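Local structure of periplasmic protein (Legionella pneumophila subsp. pneumophila, 4FGQ) at residues S52-F57 with I91-T96; Q106-Y111 with S125-P130; Q119-L124 with D138-K143. The protein acts as a calcium-dependent periplasmic protease, probably cleaving peptide bonds by the cysteine-based mechanism of bacterial transglutaminase-like proteinases. All coordinates share one frame; numbering follows the deposited sequence.

Contact 1 (S52-F57 with I91-T96); sequences SFFNQF and IIKYFT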
loop_
_atom_site.group_PDB
_atom_site.type_symbol
_atom_site.label_atom_id
_atom_site.label_comp_id
_atom_site.label_asym_id
_atom_site.label_seq_id
_atom_site.Cartn_x
_atom_site.Cartn_y
_atom_site.Cartn_z
ATOM N N SER A 52 -2.132 -4.939 9.213
ATOM C CA SER A 52 -1.530 -6.101 9.874
ATOM C C SER A 52 -1.419 -7.318 8.954
ATOM O O SER A 52 -0.443 -8.088 9.036
ATOM C CB SER A 52 -2.274 -6.437 11.175
ATOM O OG SER A 52 -3.606 -6.887 10.938
ATOM N N PHE A 53 -2.400 -7.493 8.066
ATOM C CA PHE A 53 -2.355 -8.604 7.115
ATOM C C PHE A 53 -1.112 -8.492 6.256
ATOM O O PHE A 53 -0.355 -9.452 6.122
ATOM C CB PHE A 53 -3.594 -8.622 6.202
ATOM C CG PHE A 53 -3.601 -9.776 5.221
ATOM C CD1 PHE A 53 -4.035 -11.028 5.608
ATOM C CD2 PHE A 53 -3.178 -9.595 3.912
ATOM C CE1 PHE A 53 -4.039 -12.092 4.702
ATOM C CE2 PHE A 53 -3.174 -10.648 3.009
ATOM C CZ PHE A 53 -3.606 -11.897 3.403
ATOM N N PHE A 54 -0.904 -7.325 5.663
ATOM C CA PHE A 54 0.242 -7.194 4.765
ATOM C C PHE A 54 1.566 -7.064 5.486
ATOM O O PHE A 54 2.598 -7.412 4.922
ATOM C CB PHE A 54 0.001 -6.082 3.739
ATOM C CG PHE A 54 -0.997 -6.485 2.707
ATOM C CD1 PHE A 54 -0.722 -7.553 1.872
ATOM C CD2 PHE A 54 -2.246 -5.885 2.637
ATOM C CE1 PHE A 54 -1.643 -7.990 0.937
ATOM C CE2 PHE A 54 -3.178 -6.318 1.691
ATOM C CZ PHE A 54 -2.869 -7.371 0.842
ATOM N N ASN A 55 1.547 -6.616 6.740
ATOM C CA ASN A 55 2.820 -6.437 7.446
ATOM C C ASN A 55 3.543 -7.733 7.774
ATOM O O ASN A 55 4.722 -7.703 8.132
ATOM C CB ASN A 55 2.672 -5.562 8.691
ATOM C CG ASN A 55 2.717 -4.095 8.358
ATOM O OD1 ASN A 55 3.136 -3.721 7.259
ATOM N ND2 ASN A 55 2.279 -3.249 9.288
ATOM N N GLN A 56 2.842 -8.855 7.617
ATOM C CA GLN A 56 3.390 -10.200 7.834
ATOM C C GLN A 56 4.218 -10.715 6.652
ATOM O O GLN A 56 4.852 -11.753 6.768
ATOM C CB GLN A 56 2.246 -11.220 8.038
ATOM C CG GLN A 56 1.636 -11.679 6.682
ATOM C CD GLN A 56 0.654 -12.810 6.772
ATOM O OE1 GLN A 56 1.006 -13.930 7.155
ATOM N NE2 GLN A 56 -0.586 -12.543 6.382
ATOM N N PHE A 57 4.173 -10.037 5.505
ATOM C CA PHE A 57 4.857 -10.530 4.297
ATOM C C PHE A 57 6.369 -10.232 4.330
ATOM O O PHE A 57 6.854 -9.537 5.222
ATOM C CB PHE A 57 4.231 -9.901 3.032
ATOM C CG PHE A 57 2.901 -10.501 2.619
ATOM C CD1 PHE A 57 1.781 -10.380 3.414
ATOM C CD2 PHE A 57 2.769 -11.124 1.388
ATOM C CE1 PHE A 57 0.561 -10.932 3.023
ATOM C CE2 PHE A 57 1.559 -11.664 0.985
ATOM C CZ PHE A 57 0.449 -11.562 1.810
ATOM N N ILE A 91 1.621 0.169 -1.586
ATOM C CA ILE A 91 0.790 0.035 -2.780
ATOM C C ILE A 91 -0.313 -1.017 -2.624
ATOM O O ILE A 91 -1.483 -0.747 -2.920
ATOM C CB ILE A 91 1.655 -0.235 -4.027
ATOM C CG1 ILE A 91 2.468 1.017 -4.380
ATOM C CG2 ILE A 91 0.776 -0.706 -5.189
ATOM C CD1 ILE A 91 3.633 0.742 -5.333
ATOM N N ILE A 92 0.029 -2.205 -2.133
ATOM C CA ILE A 92 -0.995 -3.230 -1.973
ATOM C C ILE A 92 -1.980 -2.876 -0.854
ATOM O O ILE A 92 -3.176 -3.163 -0.962
ATOM C CB ILE A 92 -0.418 -4.675 -1.856
ATOM C CG1 ILE A 92 -1.561 -5.694 -1.882
ATOM C CG2 ILE A 92 0.426 -4.834 -0.601
ATOM C CD1 ILE A 92 -1.127 -7.103 -2.272
ATOM N N LYS A 93 -1.498 -2.222 0.202
ATOM C CA LYS A 93 -2.404 -1.760 1.251
ATOM C C LYS A 93 -3.413 -0.768 0.687
ATOM O O LYS A 93 -4.603 -0.829 1.015
ATOM C CB LYS A 93 -1.627 -1.122 2.401
ATOM C CG LYS A 93 -0.889 -2.132 3.281
ATOM C CD LYS A 93 -0.049 -1.408 4.327
ATOM C CE LYS A 93 0.920 -2.367 5.032
ATOM N NZ LYS A 93 1.749 -1.615 6.032
ATOM N N TYR A 94 -2.925 0.148 -0.146
ATOM C CA TYR A 94 -3.774 1.151 -0.780
ATOM C C TYR A 94 -4.877 0.487 -1.608
ATOM O O TYR A 94 -6.061 0.742 -1.391
ATOM C CB TYR A 94 -2.944 2.105 -1.652
ATOM C CG TYR A 94 -3.794 2.933 -2.600
ATOM C CD1 TYR A 94 -4.510 4.036 -2.145
ATOM C CD2 TYR A 94 -3.902 2.587 -3.941
ATOM C CE1 TYR A 94 -5.306 4.795 -3.031
ATOM C CE2 TYR A 94 -4.690 3.314 -4.815
ATOM C CZ TYR A 94 -5.391 4.413 -4.357
ATOM O OH TYR A 94 -6.166 5.123 -5.247
ATOM N N PHE A 95 -4.501 -0.367 -2.553
ATOM C CA PHE A 95 -5.511 -0.966 -3.427
ATOM C C PHE A 95 -6.493 -1.836 -2.653
ATOM O O PHE A 95 -7.686 -1.891 -2.972
ATOM C CB PHE A 95 -4.862 -1.738 -4.582
ATOM C CG PHE A 95 -4.405 -0.851 -5.699
ATOM C CD1 PHE A 95 -5.336 -0.185 -6.490
ATOM C CD2 PHE A 95 -3.051 -0.662 -5.949
ATOM C CE1 PHE A 95 -4.929 0.648 -7.528
ATOM C CE2 PHE A 95 -2.631 0.169 -6.984
ATOM C CZ PHE A 95 -3.570 0.827 -7.775
ATOM N N THR A 96 -6.007 -2.490 -1.611
ATOM C CA THR A 96 -6.863 -3.377 -0.837
ATOM C C THR A 96 -7.874 -2.564 -0.031
ATOM O O THR A 96 -9.048 -2.922 0.040
ATOM C CB THR A 96 -6.034 -4.271 0.087
ATOM O OG1 THR A 96 -5.149 -5.062 -0.712
ATOM C CG2 THR A 96 -6.931 -5.211 0.885
#
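F54 holds CG anti to its carbonyl carbon (chi1 -73°), which carries the phenyl ring across to the other helix, where I92 has CG1 anti to the backbone N (chi1 -172°) and lays its branch over one ring face. I92 CG1 stands 3.9 Å from the centroid of the F54 ring and 29° off the normal, a CH-pi contact. Beyond it, I92 CD1 reaches the far rim at F54 CE1 (3.4 Å), while CG2 covers the side nearer CG. The two side chains meet at about a right angle, and F53 CD2 lies over the centre of the opposite face, clamping the phenyl group between an aromatic edge and an aliphatic branch. T96 borders the ring at CE2, its OG1 3.4 Å from that F54 atom. This hydroxyl is tied to I92 O at 2.7 Å and also takes an indole N-H from W31, whose ring meets F54 edge to face.

The extended chain of K93 slides past F54 in the opposite direction, with K93 CE 4.0 Å from F54 CB. Its ammonium then crosses to N55: NZ bonds to OD1 at 2.8 Å, coming from above the amide plane. N51 OD1 also accepts from this buried NZ, so two asparagine oxygens hold it, an environment that would probably stabilise its positive charge. The contact packs the C-terminal part of helix 43-55 against the middle of helix 86-100, with helix 22-38 beside F53 and T96, and helix 75-81 against I92.

Contact 2 (Q106-Y111 with S125-P130); sequences QLRITY and SFYPTP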
loop_
_atom_site.group_PDB
_atom_site.type_symbol
_atom_site.label_atom_id
_atom_site.label_comp_id
_atom_site.label_asym_id
_atom_site.label_seq_id
_atom_site.Cartn_x
_atom_site.Cartn_y
_atom_site.Cartn_z
ATOM N N GLN A 106 -9.336 9.493 0.559
ATOM C CA GLN A 106 -8.791 9.552 1.918
ATOM C C GLN A 106 -7.453 8.851 2.054
ATOM O O GLN A 106 -6.899 8.783 3.149
ATOM C CB GLN A 106 -9.763 8.916 2.912
ATOM C CG GLN A 106 -11.067 9.663 3.002
ATOM C CD GLN A 106 -11.976 9.108 4.082
ATOM O OE1 GLN A 106 -13.069 8.605 3.796
ATOM N NE2 GLN A 106 -11.529 9.198 5.335
ATOM N N LEU A 107 -6.957 8.296 0.958
ATOM C CA LEU A 107 -5.734 7.507 1.011
ATOM C C LEU A 107 -4.686 8.078 0.084
ATOM O O LEU A 107 -4.944 8.299 -1.098
ATOM C CB LEU A 107 -6.023 6.059 0.608
ATOM C CG LEU A 107 -6.964 5.289 1.539
ATOM C CD1 LEU A 107 -7.441 4.025 0.861
ATOM C CD2 LEU A 107 -6.237 4.947 2.832
ATOM N N ARG A 108 -3.493 8.324 0.617
ATOM C CA ARG A 108 -2.399 8.788 -0.226
ATOM C C ARG A 108 -1.145 8.034 0.102
ATOM O O ARG A 108 -0.685 8.062 1.243
ATOM C CB ARG A 108 -2.171 10.290 -0.047
ATOM C CG ARG A 108 -3.327 11.131 -0.551
ATOM C CD ARG A 108 -3.045 12.606 -0.484
ATOM N NE ARG A 108 -4.242 13.374 -0.831
ATOM C CZ ARG A 108 -4.331 14.700 -0.758
ATOM N NH1 ARG A 108 -3.294 15.417 -0.350
ATOM N NH2 ARG A 108 -5.465 15.304 -1.086
ATOM N N ILE A 109 -0.609 7.331 -0.893
ATOM C CA ILE A 109 0.670 6.668 -0.740
ATOM C C ILE A 109 1.716 7.771 -0.612
ATOM O O ILE A 109 1.759 8.693 -1.436
ATOM C CB ILE A 109 0.966 5.778 -1.952
ATOM C CG1 ILE A 109 -0.139 4.718 -2.115
ATOM C CG2 ILE A 109 2.343 5.128 -1.818
ATOM C CD1 ILE A 109 -0.146 4.029 -3.501
ATOM N N THR A 110 2.559 7.697 0.419
ATOM C CA THR A 110 3.411 8.834 0.767
ATOM C C THR A 110 4.887 8.483 0.751
ATOM O O THR A 110 5.317 7.573 1.454
ATOM C CB THR A 110 3.079 9.362 2.171
ATOM O OG1 THR A 110 1.705 9.760 2.207
ATOM C CG2 THR A 110 3.944 10.572 2.524
ATOM N N TYR A 111 5.648 9.240 -0.025
ATOM C CA TYR A 111 7.098 9.092 -0.087
ATOM C C TYR A 111 7.678 10.090 0.902
ATOM O O TYR A 111 7.446 11.301 0.791
ATOM C CB TYR A 111 7.548 9.398 -1.505
ATOM C CG TYR A 111 9.034 9.312 -1.805
ATOM C CD1 TYR A 111 9.557 8.214 -2.459
ATOM C CD2 TYR A 111 9.881 10.365 -1.519
ATOM C CE1 TYR A 111 10.902 8.148 -2.782
ATOM C CE2 TYR A 111 11.218 10.309 -1.837
ATOM C CZ TYR A 111 11.722 9.197 -2.464
ATOM O OH TYR A 111 13.063 9.141 -2.787
ATOM N N SER A 125 -0.678 6.914 3.870
ATOM C CA SER A 125 -1.303 7.882 4.764
ATOM C C SER A 125 -2.816 7.868 4.609
ATOM O O SER A 125 -3.335 7.915 3.493
ATOM C CB SER A 125 -0.787 9.297 4.458
ATOM O OG SER A 125 0.597 9.414 4.763
ATOM N N PHE A 126 -3.526 7.803 5.728
ATOM C CA PHE A 126 -4.986 7.845 5.707
ATOM C C PHE A 126 -5.425 9.173 6.284
ATOM O O PHE A 126 -5.015 9.530 7.389
ATOM C CB PHE A 126 -5.559 6.700 6.550
ATOM C CG PHE A 126 -7.013 6.878 6.895
ATOM C CD1 PHE A 126 -8.001 6.564 5.975
ATOM C CD2 PHE A 126 -7.393 7.379 8.138
ATOM C CE1 PHE A 126 -9.341 6.741 6.287
ATOM C CE2 PHE A 126 -8.729 7.549 8.455
ATOM C CZ PHE A 126 -9.705 7.236 7.530
ATOM N N TYR A 127 -6.248 9.913 5.542
ATOM C CA TYR A 127 -6.705 11.211 5.987
ATOM C C TYR A 127 -8.175 11.143 6.384
ATOM O O TYR A 127 -9.033 10.961 5.513
ATOM C CB TYR A 127 -6.553 12.230 4.851
ATOM C CG TYR A 127 -5.123 12.616 4.544
ATOM C CD1 TYR A 127 -4.300 11.783 3.801
ATOM C CD2 TYR A 127 -4.605 13.819 4.995
ATOM C CE1 TYR A 127 -2.989 12.148 3.512
ATOM C CE2 TYR A 127 -3.295 14.184 4.715
ATOM C CZ TYR A 127 -2.503 13.344 3.978
ATOM O OH TYR A 127 -1.207 13.723 3.702
ATOM N N PRO A 128 -8.480 11.299 7.688
ATOM C CA PRO A 128 -9.881 11.370 8.137
ATOM C C PRO A 128 -10.678 12.439 7.381
ATOM O O PRO A 128 -11.832 12.199 7.027
ATOM C CB PRO A 128 -9.756 11.760 9.613
ATOM C CG PRO A 128 -8.433 11.210 10.024
ATOM C CD PRO A 128 -7.534 11.378 8.816
ATOM N N THR A 129 -10.060 13.601 7.169
ATOM C CA THR A 129 -10.513 14.639 6.243
ATOM C C THR A 129 -9.244 15.193 5.598
ATOM O O THR A 129 -8.149 14.943 6.100
ATOM C CB THR A 129 -11.275 15.790 6.936
ATOM O OG1 THR A 129 -10.352 16.620 7.653
ATOM C CG2 THR A 129 -12.379 15.258 7.860
ATOM N N PRO A 130 -9.374 15.939 4.490
ATOM C CA PRO A 130 -8.134 16.397 3.856
ATOM C C PRO A 130 -7.344 17.387 4.709
ATOM O O PRO A 130 -6.123 17.505 4.545
ATOM C CB PRO A 130 -8.627 17.076 2.577
ATOM C CG PRO A 130 -9.961 16.433 2.294
ATOM C CD PRO A 130 -10.559 16.183 3.645
HETATM O O HOH W 1 -0.789 14.781 0.958
HETATM O O HOH W 2 0.903 12.365 2.781
#
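R108 and S125 form the hydrogen-bonded antiparallel pair at the heart of this contact, with R108 N to S125 O and S125 N to R108 O both 2.9 Å. L107 and F126 make the adjoining non-hydrogen-bonded pair. The backbone ladder ends in a nearly straight bond from Y127 N to Q106 O (2.7 Å, 171°). Q106 O also receives a CA-H...O contact from F126 CA.

Side-chain polar bonds extend the pairing at both ends. Q106 keeps an extended chain beyond CG, which lets NE2 follow the other strand and donate to Y127 O at 3.1 Å. Further along, the hydroxyls of T110 and S125 meet tip to tip, OG1 to OG at 2.8 Å.

These are the open ends of a beta hairpin, strands 107-114 and 119-126, at the centre of the antiparallel sheet. L107 and F126 project from the face packed on helix 86-100, where L107 touches Y94 and L97. R108 and S125 occupy the other face.

Apolar and aromatic contacts divide accordingly. L107 CD2 approaches the edge of the F126 ring in its plane, 4.0 Å from F126 CD1. On the same ring, CE1 lies 3.4 Å from Q106 NE2; amide and phenyl run side by side with their planes 38° apart. On the side of R108 and S125, the R108 chain crosses Y127 at about a right angle, R108 CD coming next to Y127 CE1. The guanidinium is distant from the Y127 ring, so any cation-pi attraction is weak; W165 offers this arginine another.

Two waters serve the phenol. One accepts from R108 NH1 and bonds to Y127 OH, while the second links Y127 OH, at 2.7 Å from the water, to T110 OG1.

Contact 3 (Q119-L124 with D138-K143); sequences QAHMVL and DSLESK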
loop_
_atom_site.group_PDB
_atom_site.type_symbol
_atom_site.label_atom_id
_atom_site.label_comp_id
_atom_site.label_asym_id
_atom_site.label_seq_id
_atom_site.Cartn_x
_atom_site.Cartn_y
_atom_site.Cartn_z
ATOM N N GLN A 119 17.344 7.531 4.710
ATOM C CA GLN A 119 16.973 7.073 3.381
ATOM C C GLN A 119 15.496 7.327 3.157
ATOM O O GLN A 119 14.749 7.568 4.106
ATOM C CB GLN A 119 17.286 5.589 3.202
ATOM C CG GLN A 119 16.480 4.655 4.100
ATOM C CD GLN A 119 16.996 3.240 4.018
ATOM O OE1 GLN A 119 18.187 3.021 3.787
ATOM N NE2 GLN A 119 16.102 2.270 4.170
ATOM N N ALA A 120 15.070 7.269 1.902
ATOM C CA ALA A 120 13.659 7.447 1.594
ATOM C C ALA A 120 12.859 6.253 2.108
ATOM O O ALA A 120 13.364 5.123 2.177
ATOM C CB ALA A 120 13.454 7.647 0.104
ATOM N N HIS A 121 11.617 6.511 2.489
ATOM C CA HIS A 121 10.747 5.469 3.016
ATOM C C HIS A 121 9.314 5.767 2.629
ATOM O O HIS A 121 8.846 6.886 2.813
ATOM C CB HIS A 121 10.845 5.424 4.537
ATOM C CG HIS A 121 10.161 4.241 5.143
ATOM N ND1 HIS A 121 10.621 2.951 4.966
ATOM C CD2 HIS A 121 9.048 4.146 5.910
ATOM C CE1 HIS A 121 9.817 2.114 5.600
ATOM N NE2 HIS A 121 8.864 2.812 6.187
ATOM N N MET A 122 8.612 4.763 2.118
ATOM C CA MET A 122 7.235 4.944 1.658
ATOM C C MET A 122 6.273 4.342 2.666
ATOM O O MET A 122 6.509 3.243 3.194
ATOM C CB MET A 122 7.041 4.253 0.303
ATOM C CG MET A 122 5.765 4.611 -0.455
ATOM S SD MET A 122 5.978 6.112 -1.454
ATOM C CE MET A 122 6.838 5.528 -2.914
ATOM N N VAL A 123 5.186 5.061 2.935
ATOM C CA VAL A 123 4.127 4.587 3.821
ATOM C C VAL A 123 2.795 4.863 3.147
ATOM O O VAL A 123 2.762 5.471 2.081
ATOM C CB VAL A 123 4.149 5.306 5.181
ATOM C CG1 VAL A 123 5.473 5.017 5.910
ATOM C CG2 VAL A 123 3.953 6.811 4.984
ATOM N N LEU A 124 1.699 4.429 3.770
ATOM C CA LEU A 124 0.367 4.794 3.291
ATOM C C LEU A 124 -0.250 5.733 4.315
ATOM O O LEU A 124 -0.298 5.406 5.495
ATOM C CB LEU A 124 -0.509 3.549 3.124
ATOM C CG LEU A 124 -1.970 3.809 2.736
ATOM C CD1 LEU A 124 -2.026 4.625 1.466
ATOM C CD2 LEU A 124 -2.670 2.469 2.535
ATOM N N ASP A 138 2.468 1.845 8.170
ATOM C CA ASP A 138 3.880 1.621 7.881
ATOM C C ASP A 138 4.149 0.132 7.845
ATOM O O ASP A 138 3.371 -0.655 8.391
ATOM C CB ASP A 138 4.701 2.274 9.002
ATOM C CG ASP A 138 6.134 2.561 8.614
ATOM O OD1 ASP A 138 6.645 1.939 7.667
ATOM O OD2 ASP A 138 6.753 3.406 9.294
ATOM N N SER A 139 5.243 -0.240 7.185
ATOM C CA SER A 139 5.732 -1.610 7.144
ATOM C C SER A 139 6.841 -1.866 8.179
ATOM O O SER A 139 7.234 -3.012 8.400
ATOM C CB SER A 139 6.266 -1.926 5.738
ATOM O OG SER A 139 7.059 -0.852 5.250
ATOM N N LEU A 140 7.344 -0.802 8.796
ATOM C CA LEU A 140 8.376 -0.917 9.835
ATOM C C LEU A 140 7.895 -0.421 11.202
ATOM O O LEU A 140 8.693 -0.040 12.065
ATOM C CB LEU A 140 9.651 -0.150 9.428
ATOM C CG LEU A 140 10.373 -0.647 8.179
ATOM C CD1 LEU A 140 11.585 0.239 7.903
ATOM C CD2 LEU A 140 10.814 -2.096 8.352
ATOM N N GLU A 141 6.579 -0.431 11.392
ATOM C CA GLU A 141 5.973 -0.069 12.658
ATOM C C GLU A 141 4.601 -0.715 12.600
ATOM O O GLU A 141 3.890 -0.546 11.613
ATOM C CB GLU A 141 5.841 1.456 12.753
ATOM C CG GLU A 141 4.955 1.945 13.886
ATOM C CD GLU A 141 5.415 1.438 15.237
ATOM O OE1 GLU A 141 6.529 1.820 15.676
ATOM O OE2 GLU A 141 4.663 0.655 15.861
ATOM N N SER A 142 4.241 -1.490 13.618
ATOM C CA SER A 142 2.941 -2.159 13.603
ATOM C C SER A 142 1.791 -1.238 13.957
ATOM O O SER A 142 0.667 -1.478 13.543
ATOM C CB SER A 142 2.921 -3.356 14.544
ATOM O OG SER A 142 3.559 -4.480 13.956
ATOM N N LYS A 143 2.065 -0.215 14.756
ATOM C CA LYS A 143 1.014 0.714 15.152
ATOM C C LYS A 143 0.688 1.689 14.032
ATOM O O LYS A 143 1.570 2.132 13.293
ATOM C CB LYS A 143 1.433 1.508 16.385
ATOM C CG LYS A 143 1.611 0.682 17.654
ATOM C CD LYS A 143 2.023 1.602 18.791
ATOM C CE LYS A 143 2.458 0.833 20.021
ATOM N NZ LYS A 143 3.144 1.741 20.987
HETATM O O HOH W 3 5.519 0.760 3.709
#
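H121 points its imidazole at D138, a histidine-carboxylate pair linking strand 119-126 of the antiparallel sheet to the loop that follows strand 135-137. Because CG of H121 is anti to the backbone N (chi1 -170°), the ring extends from the strand, and NE2 donates to D138 OD1 at 2.8 Å. The bond is nearly straight (172°) and lies in the ring plane, meeting OD1 on its syn side. With C86 touching H121 from the start of helix 86-100, the placement is consistent with the Cys-His-Asp arrangement of this proteinase family.

The carboxylate is itself held in place. D138 OD1 also accepts L140 N at 3.0 Å, closing an Asx turn; this second donor comes from well above the carboxylate plane. OD2 forms a salt bridge with R150. The turn brings L140 up to the CE1 corner of the imidazole, with L140 CD1 3.5 Å from H121 CE1, and Y59 borders H121, S139 and L140 alike.

At M122 the contact passes to the backbone. A water donates to M122 O at 2.7 Å and accepts from S139 OG, stitching the strand to the loop one residue beyond the aspartate. V123 then lies beneath the carboxylate, its side chain crossing that of D138 at a slant, and its CG1 methyl rests 3.7 Å from D138 CG.

How the contacts relate
Contact 1 comes first along the chain and joins two helices; contacts 2 and 3 follow, their segments alternating because both use strand 119-126. Helix 86-100 is followed in the chain by strand 107-114, and Y94 and I91 of contact 1 pack on L107 and I109 of contact 2, 15 Å away between centres. Contact 3 lies about 11 Å from contact 1 and 14 Å from contact 2, centre to centre. N55 ND2 bonds to D138 O, and T110 N to V123 O within the hairpin. Contact 3 thus lies where helices meet sheet, the H121 side chain about 7 Å from that of E87 and the S139 side chain about 8 Å from that of D85, both calcium ligands seen in this protein, though no calcium is bound in this model.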